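Local coordinates for GGDEF family protein (Caulobacter vibrioides, PDB 3U2A) that belongs to the GGDEF family and folds here as a PAS domain, a module that commonly serves in sensing and in protein-protein interaction, at residues L19-A25 against N39-L45; L62-R68 against F88-G92; Q70-V74 against V85-R89; P80-A86 against W98-E104. All coordinates share one frame; numbering follows the deposited sequence. Where two conformers were deposited one is given.

Contact 1 of 4, residues L19-A25 against N39-L45; sequences LGAADVA and NGAARAL
Asp23 meets the turn after strand 35-40 with both carboxylate oxygens. OD1 presses against the methyl of Ala44, 3.1 Å from its CB, and also lies near CB of Ala41. The other oxygen goes to a water 2.6 Å from Asp23 OD2 that is also within bonding distance of Ala44 O and can link the two segments. With chi1 at -159° the carboxylate carbon CG is trans to the backbone N and leans out over the turn. Leu45 runs past it in the reverse direction, its CD2 3.6 Å from Asp23 O, a buried carbonyl oxygen without a polar partner. The positive phi of Asp23 makes it the C' residue of the Schellman motif that ends helix 12-22: Val24 N bonds to Leu19 O.

Ala25 then opens strand 25-30. It pairs with Gly40 as an antiparallel non-hydrogen-bonded pair, and its CB rests 3.5 Å from Asn39 O and 4.2 Å from Leu45 CD1. Ala41, at the centre of an inverse gamma turn, gives its N-H to Val24 O at 3.0 Å, while its CB sits 3.4 Å from that same oxygen.

Further out, Asn39 bonds to Leu26 and Ala25 to Val113, so strand 25-30 is flanked by 35-40 and 109-113. Leu19 packs on Leu26 of the second subunit, placing the end of helix 12-22 at the dimer interface.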
loop_
_atom_site.group_PDB
_atom_site.type_symbol
_atom_site.label_atom_id
_atom_site.label_comp_id
_atom_site.label_asym_id
_atom_site.label_seq_id
_atom_site.Cartn_x
_atom_site.Cartn_y
_atom_site.Cartn_z
ATOM N N LEU A 19 3.071 -1.219 6.209
ATOM C CA LEU A 19 2.349 0.030 5.937
ATOM C C LEU A 19 3.104 1.247 6.487
ATOM O O LEU A 19 3.279 2.258 5.791
ATOM C CB LEU A 19 0.917 -0.029 6.495
ATOM C CG LEU A 19 -0.087 -0.988 5.829
ATOM C CD1 LEU A 19 -1.406 -1.038 6.607
ATOM C CD2 LEU A 19 -0.322 -0.611 4.369
ATOM N N GLY A 20 3.579 1.127 7.721
ATOM C CA GLY A 20 4.350 2.186 8.371
ATOM C C GLY A 20 5.646 2.482 7.642
ATOM O O GLY A 20 6.027 3.643 7.485
ATOM N N ALA A 21 6.320 1.424 7.194
ATOM C CA ALA A 21 7.602 1.533 6.501
ATOM C C ALA A 21 7.443 2.242 5.157
ATOM O O ALA A 21 8.276 3.061 4.774
ATOM C CB ALA A 21 8.208 0.162 6.305
ATOM N N ALA A 22 6.352 1.921 4.461
ATOM C CA ALA A 22 6.022 2.530 3.180
ATOM C C ALA A 22 5.413 3.930 3.325
ATOM O O ALA A 22 5.389 4.688 2.360
ATOM C CB ALA A 22 5.086 1.618 2.417
ATOM N N ASP A 23 4.949 4.271 4.534
ATOM C CA ASP A 23 4.232 5.527 4.814
ATOM C C ASP A 23 2.907 5.577 4.056
ATOM O O ASP A 23 2.568 6.583 3.441
ATOM C CB ASP A 23 5.087 6.750 4.473
ATOM C CG ASP A 23 4.624 8.004 5.189
ATOM O OD1 ASP A 23 4.070 7.870 6.302
ATOM O OD2 ASP A 23 4.817 9.118 4.640
ATOM N N VAL A 24 2.182 4.464 4.102
ATOM C CA VAL A 24 0.940 4.255 3.355
ATOM C C VAL A 24 -0.174 3.840 4.340
ATOM O O VAL A 24 0.120 3.277 5.410
ATOM C CB VAL A 24 1.190 3.153 2.261
ATOM C CG1 VAL A 24 -0.086 2.401 1.843
ATOM C CG2 VAL A 24 1.910 3.746 1.054
ATOM N N ALA A 25 -1.433 4.079 3.979
ATOM C CA ALA A 25 -2.553 3.546 4.751
ATOM C C ALA A 25 -3.542 2.825 3.831
ATOM O O ALA A 25 -3.573 3.060 2.614
ATOM C CB ALA A 25 -3.258 4.641 5.557
ATOM N N ASN A 39 -6.440 2.052 8.111
ATOM C CA ASN A 39 -5.462 1.198 8.773
ATOM C C ASN A 39 -4.065 1.488 8.223
ATOM O O ASN A 39 -3.863 1.515 7.012
ATOM C CB ASN A 39 -5.813 -0.276 8.547
ATOM C CG ASN A 39 -4.987 -1.210 9.402
ATOM O OD1 ASN A 39 -4.337 -2.123 8.890
ATOM N ND2 ASN A 39 -5.018 -0.999 10.718
ATOM N N GLY A 40 -3.104 1.694 9.115
ATOM C CA GLY A 40 -1.722 1.939 8.705
ATOM C C GLY A 40 -1.260 3.319 9.112
ATOM O O GLY A 40 -1.599 3.795 10.197
ATOM N N ALA A 41 -0.517 3.978 8.222
ATOM C CA ALA A 41 0.189 5.225 8.551
ATOM C C ALA A 41 -0.699 6.470 8.456
ATOM O O ALA A 41 -0.285 7.505 7.904
ATOM C CB ALA A 41 1.463 5.381 7.675
ATOM N N ALA A 42 -1.912 6.379 9.006
ATOM C CA ALA A 42 -2.860 7.496 8.938
ATOM C C ALA A 42 -2.284 8.761 9.586
ATOM O O ALA A 42 -2.301 9.837 8.977
ATOM C CB ALA A 42 -4.208 7.121 9.572
ATOM N N ARG A 43 -1.754 8.630 10.800
ATOM C CA ARG A 43 -1.191 9.781 11.514
ATOM C C ARG A 43 -0.106 10.503 10.706
ATOM O O ARG A 43 -0.148 11.736 10.559
ATOM C CB ARG A 43 -0.673 9.376 12.907
ATOM C CG ARG A 43 -0.117 10.549 13.708
ATOM C CD ARG A 43 -0.113 10.289 15.214
ATOM N NE ARG A 43 0.633 11.318 15.948
ATOM C CZ ARG A 43 0.216 12.569 16.161
ATOM N NH1 ARG A 43 -0.953 12.992 15.692
ATOM N NH2 ARG A 43 0.979 13.413 16.846
ATOM N N ALA A 44 0.847 9.729 10.175
ATOM C CA ALA A 44 1.928 10.260 9.347
ATOM C C ALA A 44 1.427 11.030 8.128
ATOM O O ALA A 44 2.076 11.983 7.677
ATOM C CB ALA A 44 2.867 9.144 8.913
ATOM N N LEU A 45 0.274 10.619 7.603
ATOM C CA LEU A 45 -0.271 11.208 6.390
ATOM C C LEU A 45 -1.183 12.415 6.632
ATOM O O LEU A 45 -1.696 13.009 5.677
ATOM C CB LEU A 45 -1.017 10.145 5.581
ATOM C CG LEU A 45 -0.150 9.056 4.960
ATOM C CD1 LEU A 45 -1.027 8.020 4.319
ATOM C CD2 LEU A 45 0.792 9.645 3.953
HETATM O O HOH W 1 4.059 11.369 5.581
#

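Contact 2 of 4, residues L62-R68 against F88-G92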
loop_
_atom_site.group_PDB
_atom_site.type_symbol
_atom_site.label_atom_id
_atom_site.label_comp_id
_atom_site.label_asym_id
_atom_site.label_seq_id
_atom_site.Cartn_x
_atom_site.Cartn_y
_atom_site.Cartn_z
ATOM N N LEU A 62 -11.934 17.554 6.893
ATOM C CA LEU A 62 -10.490 17.518 7.040
ATOM C C LEU A 62 -9.750 17.947 5.771
ATOM O O LEU A 62 -8.625 18.429 5.851
ATOM C CB LEU A 62 -10.021 16.128 7.500
ATOM C CG LEU A 62 -8.587 16.064 8.064
ATOM C CD1 LEU A 62 -8.447 16.861 9.358
ATOM C CD2 LEU A 62 -8.142 14.633 8.268
ATOM N N ALA A 63 -10.368 17.759 4.607
ATOM C CA ALA A 63 -9.807 18.244 3.348
ATOM C C ALA A 63 -9.614 19.764 3.408
ATOM O O ALA A 63 -10.408 20.463 4.044
ATOM C CB ALA A 63 -10.713 17.877 2.188
ATOM N N LEU A 64 -8.555 20.272 2.778
ATOM C CA LEU A 64 -8.478 21.713 2.529
ATOM C C LEU A 64 -9.748 22.107 1.763
ATOM O O LEU A 64 -10.176 21.377 0.869
ATOM C CB LEU A 64 -7.216 22.085 1.746
ATOM C CG LEU A 64 -6.092 22.814 2.483
ATOM C CD1 LEU A 64 -5.807 22.233 3.872
ATOM C CD2 LEU A 64 -4.830 22.863 1.628
ATOM N N PRO A 65 -10.389 23.229 2.152
ATOM C CA PRO A 65 -11.666 23.574 1.532
ATOM C C PRO A 65 -11.606 23.602 0.001
ATOM O O PRO A 65 -12.516 23.084 -0.643
ATOM C CB PRO A 65 -11.968 24.950 2.108
ATOM C CG PRO A 65 -11.333 24.919 3.472
ATOM C CD PRO A 65 -10.056 24.147 3.263
ATOM N N GLN A 66 -10.542 24.170 -0.572
ATOM C CA GLN A 66 -10.403 24.256 -2.038
ATOM C C GLN A 66 -10.224 22.895 -2.727
ATOM O O GLN A 66 -10.397 22.783 -3.950
ATOM C CB GLN A 66 -9.303 25.248 -2.456
ATOM C CG GLN A 66 -7.873 24.857 -2.065
ATOM C CD GLN A 66 -7.439 25.429 -0.712
ATOM O OE1 GLN A 66 -8.197 25.410 0.271
ATOM N NE2 GLN A 66 -6.200 25.937 -0.658
ATOM N N ASP A 67 -9.877 21.876 -1.937
ATOM C CA ASP A 67 -9.658 20.517 -2.441
ATOM C C ASP A 67 -10.846 19.577 -2.229
ATOM O O ASP A 67 -10.724 18.373 -2.477
ATOM C CB ASP A 67 -8.419 19.903 -1.778
ATOM C CG ASP A 67 -7.103 20.478 -2.300
ATOM O OD1 ASP A 67 -7.102 21.533 -2.964
ATOM O OD2 ASP A 67 -6.055 19.859 -2.035
ATOM N N ARG A 68 -11.988 20.106 -1.797
ATOM C CA ARG A 68 -13.118 19.243 -1.451
ATOM C C ARG A 68 -13.823 18.567 -2.628
ATOM O O ARG A 68 -14.432 17.511 -2.452
ATOM C CB ARG A 68 -14.084 19.954 -0.512
ATOM C CG ARG A 68 -13.421 20.172 0.820
ATOM C CD ARG A 68 -14.287 20.869 1.811
ATOM N NE ARG A 68 -13.672 20.767 3.124
ATOM C CZ ARG A 68 -13.808 21.671 4.076
ATOM N NH1 ARG A 68 -14.534 22.765 3.864
ATOM N NH2 ARG A 68 -13.213 21.483 5.232
ATOM N N PHE A 88 -5.610 15.029 -2.998
ATOM C CA PHE A 88 -5.997 16.254 -2.302
ATOM C C PHE A 88 -5.182 16.431 -1.038
ATOM O O PHE A 88 -4.535 15.485 -0.566
ATOM C CB PHE A 88 -7.504 16.283 -1.979
ATOM C CG PHE A 88 -7.974 15.178 -1.054
ATOM C CD1 PHE A 88 -8.347 13.930 -1.566
ATOM C CD2 PHE A 88 -8.094 15.401 0.311
ATOM C CE1 PHE A 88 -8.803 12.915 -0.723
ATOM C CE2 PHE A 88 -8.544 14.380 1.168
ATOM C CZ PHE A 88 -8.895 13.145 0.642
ATOM N N ARG A 89 -5.215 17.648 -0.497
ATOM C CA ARG A 89 -4.490 17.958 0.723
ATOM C C ARG A 89 -5.470 17.947 1.871
ATOM O O ARG A 89 -6.641 18.254 1.677
ATOM C CB ARG A 89 -3.849 19.334 0.625
ATOM C CG ARG A 89 -2.802 19.453 -0.456
ATOM C CD ARG A 89 -2.540 20.905 -0.820
ATOM N NE ARG A 89 -3.650 21.502 -1.562
ATOM C CZ ARG A 89 -3.660 22.736 -2.043
ATOM N NH1 ARG A 89 -2.614 23.529 -1.871
ATOM N NH2 ARG A 89 -4.720 23.179 -2.701
ATOM N N VAL A 90 -4.987 17.585 3.057
ATOM C CA VAL A 90 -5.774 17.727 4.283
ATOM C C VAL A 90 -5.142 18.812 5.141
ATOM O O VAL A 90 -4.023 19.252 4.856
ATOM C CB VAL A 90 -5.891 16.399 5.088
ATOM C CG1 VAL A 90 -6.763 15.394 4.336
ATOM C CG2 VAL A 90 -4.501 15.817 5.392
ATOM N N ARG A 91 -5.854 19.243 6.184
ATOM C CA ARG A 91 -5.326 20.231 7.137
ATOM C C ARG A 91 -3.947 19.794 7.616
ATOM O O ARG A 91 -3.750 18.629 7.969
ATOM C CB ARG A 91 -6.263 20.399 8.344
ATOM C CG ARG A 91 -7.768 20.478 8.035
ATOM C CD ARG A 91 -8.149 21.640 7.122
ATOM N NE ARG A 91 -9.584 21.657 6.819
ATOM C CZ ARG A 91 -10.424 22.617 7.189
ATOM N NH1 ARG A 91 -9.990 23.670 7.871
ATOM N NH2 ARG A 91 -11.704 22.535 6.870
ATOM N N GLY A 92 -2.992 20.719 7.608
ATOM C CA GLY A 92 -1.591 20.384 7.866
ATOM C C GLY A 92 -0.783 20.566 6.594
ATOM O O GLY A 92 0.399 20.920 6.638
HETATM O O HOH W 2 -4.881 26.313 -3.004
#
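Asp67 and Arg89 form the polar centre of this contact, a salt bridge gripped side-on. Arg89 NE reaches Asp67 OD2 at 3.0 Å and Arg89 NH2 reaches Asp67 OD1 at 2.9 Å, both nearly straight. The two oxygens lie in the guanidinium plane, yet the nitrogens meet them on the syn side and somewhat out of the carboxylate plane, because the two flat groups are turned 31° apart. OD2 takes a second bond, on its anti lone pair, from the backbone Arg89 N at 2.8 Å. One carboxylate thus holds both ends of the arginine, whose chain bends at chi3 (-72°) to fold its head back. Leu64 CD2 lies over one guanidinium face, and a water joins Arg89 NH2 to Gln66 NE2.

Behind this grip the backbones are bridged at Ala63 and Val90. Leu64 N donates to Arg89 O at 3.0 Å, and Arg91 N to Leu62 O at 2.9 Å, nearly in line with the carbonyl bond. Arg91 then curls back, bent at chi2, so that its NE bonds to Ala63 O at 3.1 Å, from well above that carbonyl's plane. On the apolar side Leu62 CG lies 4.0 Å from Val90 CB, and Ala63 CB touches the Phe88 ring at CD2.

The contact joins the loop between helices 56-62 and 68-75 to the chain that leaves strand 83-86. Phe88 continues inward, stacked on Trp98 of strand 98-102 and meeting Phe59 of helix 56-62.

Contact 3 of 4, residues Q70-V74 against V85-R89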
loop_
_atom_site.group_PDB
_atom_site.type_symbol
_atom_site.label_atom_id
_atom_site.label_comp_id
_atom_site.label_asym_id
_atom_site.label_seq_id
_atom_site.Cartn_x
_atom_site.Cartn_y
_atom_site.Cartn_z
ATOM N N GLN A 70 -12.040 17.302 -5.161
ATOM C CA GLN A 70 -11.154 16.142 -5.290
ATOM C C GLN A 70 -11.370 15.085 -4.196
ATOM O O GLN A 70 -11.425 13.895 -4.500
ATOM C CB GLN A 70 -9.684 16.564 -5.397
ATOM C CG GLN A 70 -9.171 16.705 -6.843
ATOM C CD GLN A 70 -9.230 15.392 -7.645
ATOM O OE1 GLN A 70 -8.458 14.449 -7.408
ATOM N NE2 GLN A 70 -10.150 15.335 -8.605
ATOM N N ALA A 71 -11.529 15.515 -2.937
ATOM C CA ALA A 71 -11.907 14.616 -1.826
ATOM C C ALA A 71 -13.168 13.797 -2.114
ATOM O O ALA A 71 -13.244 12.602 -1.788
ATOM C CB ALA A 71 -12.085 15.410 -0.528
ATOM N N GLU A 72 -14.159 14.453 -2.723
ATOM C CA GLU A 72 -15.439 13.827 -3.013
ATOM C C GLU A 72 -15.307 12.683 -3.998
ATOM O O GLU A 72 -16.141 11.764 -3.984
ATOM C CB GLU A 72 -16.444 14.857 -3.537
ATOM C CG GLU A 72 -17.908 14.481 -3.284
ATOM C CD GLU A 72 -18.220 14.305 -1.793
ATOM O OE1 GLU A 72 -19.017 13.410 -1.457
ATOM O OE2 GLU A 72 -17.656 15.042 -0.950
ATOM N N GLU A 73 -14.277 12.737 -4.849
ATOM C CA GLU A 73 -14.016 11.662 -5.813
ATOM C C GLU A 73 -13.741 10.313 -5.137
ATOM O O GLU A 73 -13.967 9.263 -5.743
ATOM C CB GLU A 73 -12.886 12.031 -6.778
ATOM C CG GLU A 73 -13.216 13.183 -7.742
ATOM C CD GLU A 73 -14.433 12.899 -8.609
ATOM O OE1 GLU A 73 -14.478 11.826 -9.235
ATOM O OE2 GLU A 73 -15.348 13.746 -8.661
ATOM N N VAL A 74 -13.260 10.340 -3.889
ATOM C CA VAL A 74 -13.148 9.123 -3.084
ATOM C C VAL A 74 -14.530 8.557 -2.684
ATOM O O VAL A 74 -14.778 7.352 -2.835
ATOM C CB VAL A 74 -12.255 9.320 -1.822
ATOM C CG1 VAL A 74 -12.167 8.019 -1.024
ATOM C CG2 VAL A 74 -10.857 9.809 -2.209
ATOM N N VAL A 85 -9.556 7.217 -8.180
ATOM C CA VAL A 85 -8.285 7.944 -8.236
ATOM C C VAL A 85 -8.550 9.384 -7.796
ATOM O O VAL A 85 -9.380 10.092 -8.381
ATOM C CB VAL A 85 -7.622 7.922 -9.652
ATOM C CG1 VAL A 85 -6.283 8.666 -9.635
ATOM C CG2 VAL A 85 -7.407 6.501 -10.136
ATOM N N ALA A 86 -7.870 9.808 -6.743
ATOM C CA ALA A 86 -8.057 11.161 -6.248
ATOM C C ALA A 86 -6.781 11.654 -5.605
ATOM O O ALA A 86 -5.975 10.866 -5.100
ATOM C CB ALA A 86 -9.219 11.216 -5.248
ATOM N N ARG A 87 -6.595 12.967 -5.619
ATOM C CA ARG A 87 -5.473 13.553 -4.906
ATOM C C ARG A 87 -5.902 14.860 -4.277
ATOM O O ARG A 87 -6.513 15.691 -4.937
ATOM C CB ARG A 87 -4.252 13.740 -5.818
ATOM C CG ARG A 87 -4.471 14.500 -7.100
ATOM C CD ARG A 87 -3.163 14.589 -7.895
ATOM N NE ARG A 87 -2.130 15.334 -7.173
ATOM C CZ ARG A 87 -1.921 16.644 -7.293
ATOM N NH1 ARG A 87 -2.672 17.370 -8.114
ATOM N NH2 ARG A 87 -0.960 17.233 -6.593
ATOM N N PHE A 88 -5.610 15.029 -2.998
ATOM C CA PHE A 88 -5.997 16.254 -2.302
ATOM C C PHE A 88 -5.182 16.431 -1.038
ATOM O O PHE A 88 -4.535 15.485 -0.566
ATOM C CB PHE A 88 -7.504 16.283 -1.979
ATOM C CG PHE A 88 -7.974 15.178 -1.054
ATOM C CD1 PHE A 88 -8.347 13.930 -1.566
ATOM C CD2 PHE A 88 -8.094 15.401 0.311
ATOM C CE1 PHE A 88 -8.803 12.915 -0.723
ATOM C CE2 PHE A 88 -8.544 14.380 1.168
ATOM C CZ PHE A 88 -8.895 13.145 0.642
ATOM N N ARG A 89 -5.215 17.648 -0.497
ATOM C CA ARG A 89 -4.490 17.958 0.723
ATOM C C ARG A 89 -5.470 17.947 1.871
ATOM O O ARG A 89 -6.641 18.254 1.677
ATOM C CB ARG A 89 -3.849 19.334 0.625
ATOM C CG ARG A 89 -2.802 19.453 -0.456
ATOM C CD ARG A 89 -2.540 20.905 -0.820
ATOM N NE ARG A 89 -3.650 21.502 -1.562
ATOM C CZ ARG A 89 -3.660 22.736 -2.043
ATOM N NH1 ARG A 89 -2.614 23.529 -1.871
ATOM N NH2 ARG A 89 -4.720 23.179 -2.701
HETATM O O HOH W 3 -10.436 12.174 -9.661
#
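Gln70 lies along the backbone of Arg87, fastening helix 68-75 to the end of strand 83-86, an outermost strand of the antiparallel sheet of this PAS fold. Its CB sits 3.3 Å from Arg87 O and also approaches CB of Phe88. CG stays beside the same carbonyl oxygen, 3.4 Å from Arg87 O. There the chain bends (chi2 -62°), which brings the amide to the backbone N-H of Arg87. CD still lies beside the same residue, 3.8 Å from Arg87 O, and OE1 then accepts the N-H of Arg87 at 3.0 Å, in its carbonyl plane and almost straight. A side-chain amide thus takes up a backbone donor just where the strand gives way to loop. The last atom, NE2, has a weak bond to a water that in turn donates to Val85 O.

Along the rest of the helix the contact is largely apolar. Ala86 points its methyl at the helix, where CB has one polar neighbour, Gln70 O, and packs 3.7 Å from CG2 of Val74; CB of Glu73 lies near it too. The carboxylate of Glu73 leads off to salt bridges with Arg78 and Lys76, and Arg87 turns outward to Glu116. Phe88 wedges in alongside: its chi1 of 62° sets CG between backbone N and carbonyl carbon and brings the ring flat beneath the helix. Val74 CG2 meets the ring at its edge, 4.0 Å from CE1, while CA of Ala71 makes a CH-pi contact over one face, 3.9 Å from the ring centroid.

Contact 4 of 4, residues P80-A86 against W98-E104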
loop_
_atom_site.group_PDB
_atom_site.type_symbol
_atom_site.label_atom_id
_atom_site.label_comp_id
_atom_site.label_asym_id
_atom_site.label_seq_id
_atom_site.Cartn_x
_atom_site.Cartn_y
_atom_site.Cartn_z
ATOM N N PRO A 80 -19.556 -1.465 -9.494
ATOM C CA PRO A 80 -18.443 -2.371 -9.203
ATOM C C PRO A 80 -17.405 -2.395 -10.321
ATOM O O PRO A 80 -17.767 -2.421 -11.502
ATOM C CB PRO A 80 -19.137 -3.731 -9.075
ATOM C CG PRO A 80 -20.456 -3.382 -8.547
ATOM C CD PRO A 80 -20.849 -2.143 -9.301
ATOM N N GLY A 81 -16.133 -2.360 -9.938
ATOM C CA GLY A 81 -15.046 -2.332 -10.900
ATOM C C GLY A 81 -14.551 -0.944 -11.269
ATOM O O GLY A 81 -13.485 -0.818 -11.880
ATOM N N SER A 82 -15.304 0.096 -10.896
ATOM C CA SER A 82 -14.913 1.481 -11.178
ATOM C C SER A 82 -13.675 1.891 -10.369
ATOM O O SER A 82 -13.649 1.743 -9.144
ATOM C CB SER A 82 -16.058 2.455 -10.876
ATOM O OG SER A 82 -17.160 2.237 -11.745
ATOM N N GLU A 83 -12.656 2.392 -11.062
ATOM C CA GLU A 83 -11.447 2.874 -10.395
ATOM C C GLU A 83 -11.742 4.114 -9.564
ATOM O O GLU A 83 -12.577 4.942 -9.946
ATOM C CB GLU A 83 -10.367 3.194 -11.416
ATOM C CG GLU A 83 -9.543 1.983 -11.849
ATOM C CD GLU A 83 -8.268 2.376 -12.597
ATOM O OE1 GLU A 83 -8.037 3.589 -12.826
ATOM O OE2 GLU A 83 -7.494 1.462 -12.955
ATOM N N VAL A 84 -11.084 4.202 -8.409
ATOM C CA VAL A 84 -11.064 5.407 -7.592
ATOM C C VAL A 84 -9.657 5.983 -7.687
ATOM O O VAL A 84 -8.675 5.307 -7.352
ATOM C CB VAL A 84 -11.408 5.100 -6.120
ATOM C CG1 VAL A 84 -11.264 6.348 -5.249
ATOM C CG2 VAL A 84 -12.819 4.536 -6.000
ATOM N N VAL A 85 -9.556 7.217 -8.180
ATOM C CA VAL A 85 -8.285 7.944 -8.236
ATOM C C VAL A 85 -8.550 9.384 -7.796
ATOM O O VAL A 85 -9.380 10.092 -8.381
ATOM C CB VAL A 85 -7.622 7.922 -9.652
ATOM C CG1 VAL A 85 -6.283 8.666 -9.635
ATOM C CG2 VAL A 85 -7.407 6.501 -10.136
ATOM N N ALA A 86 -7.870 9.808 -6.743
ATOM C CA ALA A 86 -8.057 11.161 -6.248
ATOM C C ALA A 86 -6.781 11.654 -5.605
ATOM O O ALA A 86 -5.975 10.866 -5.100
ATOM C CB ALA A 86 -9.219 11.216 -5.248
ATOM N N TRP A 98 -5.053 8.874 -3.399
ATOM C CA TRP A 98 -5.947 7.763 -3.071
ATOM C C TRP A 98 -6.179 6.944 -4.329
ATOM O O TRP A 98 -6.550 7.490 -5.356
ATOM C CB TRP A 98 -7.275 8.287 -2.518
ATOM C CG TRP A 98 -7.115 9.151 -1.295
ATOM C CD1 TRP A 98 -6.461 10.364 -1.208
ATOM C CD2 TRP A 98 -7.627 8.879 0.005
ATOM N NE1 TRP A 98 -6.525 10.843 0.078
ATOM C CE2 TRP A 98 -7.240 9.957 0.843
ATOM C CE3 TRP A 98 -8.372 7.823 0.552
ATOM C CZ2 TRP A 98 -7.575 10.012 2.209
ATOM C CZ3 TRP A 98 -8.713 7.881 1.922
ATOM C CH2 TRP A 98 -8.304 8.971 2.729
ATOM N N ARG A 99 -5.913 5.639 -4.256
ATOM C CA ARG A 99 -6.136 4.731 -5.384
ATOM C C ARG A 99 -6.852 3.471 -4.914
ATOM O O ARG A 99 -6.422 2.801 -3.979
ATOM C CB ARG A 99 -4.812 4.326 -6.035
ATOM C CG ARG A 99 -4.002 5.464 -6.642
ATOM C CD ARG A 99 -4.214 5.670 -8.150
ATOM N NE ARG A 99 -4.651 4.473 -8.878
ATOM C CZ ARG A 99 -4.475 4.270 -10.186
ATOM N NH1 ARG A 99 -3.830 5.161 -10.937
ATOM N NH2 ARG A 99 -4.933 3.158 -10.748
ATOM N N GLY A 100 -7.940 3.119 -5.583
ATOM C CA GLY A 100 -8.645 1.886 -5.232
ATOM C C GLY A 100 -9.698 1.555 -6.268
ATOM O O GLY A 100 -9.572 1.941 -7.434
ATOM N N VAL A 101 -10.722 0.825 -5.840
ATOM C CA VAL A 101 -11.765 0.379 -6.762
ATOM C C VAL A 101 -13.045 0.117 -5.983
ATOM O O VAL A 101 -12.995 -0.163 -4.778
ATOM C CB VAL A 101 -11.309 -0.921 -7.540
ATOM C CG1 VAL A 101 -11.527 -2.152 -6.720
ATOM C CG2 VAL A 101 -12.045 -1.066 -8.862
ATOM N N TRP A 102 -14.183 0.208 -6.672
ATOM C CA TRP A 102 -15.454 -0.257 -6.139
ATOM C C TRP A 102 -15.493 -1.789 -6.221
ATOM O O TRP A 102 -15.210 -2.388 -7.267
ATOM C CB TRP A 102 -16.644 0.477 -6.803
ATOM C CG TRP A 102 -16.674 1.874 -6.253
ATOM C CD1 TRP A 102 -15.884 2.922 -6.630
ATOM C CD2 TRP A 102 -17.440 2.333 -5.135
ATOM N NE1 TRP A 102 -16.130 4.020 -5.828
ATOM C CE2 TRP A 102 -17.079 3.683 -4.902
ATOM C CE3 TRP A 102 -18.402 1.734 -4.308
ATOM C CZ2 TRP A 102 -17.646 4.446 -3.877
ATOM C CZ3 TRP A 102 -18.971 2.494 -3.287
ATOM C CH2 TRP A 102 -18.597 3.836 -3.088
ATOM N N LEU A 103 -15.774 -2.403 -5.077
ATOM C CA LEU A 103 -15.691 -3.857 -4.920
ATOM C C LEU A 103 -16.871 -4.588 -5.562
ATOM O O LEU A 103 -17.855 -3.969 -5.962
ATOM C CB LEU A 103 -15.547 -4.223 -3.438
ATOM C CG LEU A 103 -14.381 -3.538 -2.709
ATOM C CD1 LEU A 103 -14.355 -3.916 -1.249
ATOM C CD2 LEU A 103 -13.028 -3.845 -3.379
ATOM N N GLU A 104 -16.750 -5.911 -5.681
ATOM C CA GLU A 104 -17.792 -6.719 -6.301
ATOM C C GLU A 104 -18.993 -6.990 -5.393
ATOM O O GLU A 104 -20.126 -7.119 -5.859
ATOM C CB GLU A 104 -17.187 -8.040 -6.794
ATOM C CG GLU A 104 -16.189 -7.857 -7.918
ATOM C CD GLU A 104 -16.814 -7.200 -9.137
ATOM O OE1 GLU A 104 -17.783 -7.762 -9.690
ATOM O OE2 GLU A 104 -16.336 -6.122 -9.538
#
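Pro80 begins the pairing by resting its ring on the far end of the partner segment, CB 3.4 Å from Leu103 O and close to the carboxylate of Glu104. Next to it, Gly81 N donates to Trp102 O at 2.8 Å. Ser82 answers with its carbonyl: O accepts from Trp102 N, lies near the plane of the indole at its edge, and has CG2 of Val101 packed 3.2 Å away. The hydroxyl of Ser82 turns back to Glu79 O.

At Glu83 the regular strand starts, pairing with Val101 on the face that also carries Val85 and Arg99. Its carboxylate and the Arg99 guanidinium are tilted 56° apart, and with 3.8 Å between Glu83 OE1 and Arg99 NH2 the bridge is long, a matter of charge with no N-H aimed at the oxygen. The two strands form an antiparallel beta hairpin of the PAS sheet, with 83-86 at one end of the sheet and 98-102 bonded on its far side to strand 109-113.

Val84 exchanges two backbone bonds with Gly100, each 2.9 Å between N and O. Its CG1 stands opposite the backbone N (chi1 175°), and CG2, the other branch, is the one that reaches the indole, 3.4 Å from Trp102 NE1. Val85 lies alongside Arg99 and lays CG2 over one face of the guanidinium, 3.6 Å from NE, a buried nitrogen with no polar partner. Ala86 closes the ladder with paired bonds to Trp98, the shorter from Trp98 N to Ala86 O at 2.8 Å.

In the fold
Contact 1 closes before the others open along the chain, and lies across the centre of the domain from contacts 3 and 4, its centre about 18 Å from that of contact 3 and about 20 Å from that of contact 4. All three reach the same antiparallel sheet. Contacts 2 and 3, with centres about 9 Å apart, share Phe88 and Arg89; contacts 3 and 4, with centres about 12 Å apart, share Val85 and Ala86. The run from strand 83-86 into its following loop thus meets strand 98-102, helix 68-75 and the loop 62-68 in turn, and Phe88 packs against Trp98 to join contacts 2, 3 and 4. Contacts 1 and 4 both touch the second subunit, which places both at the dimer interface.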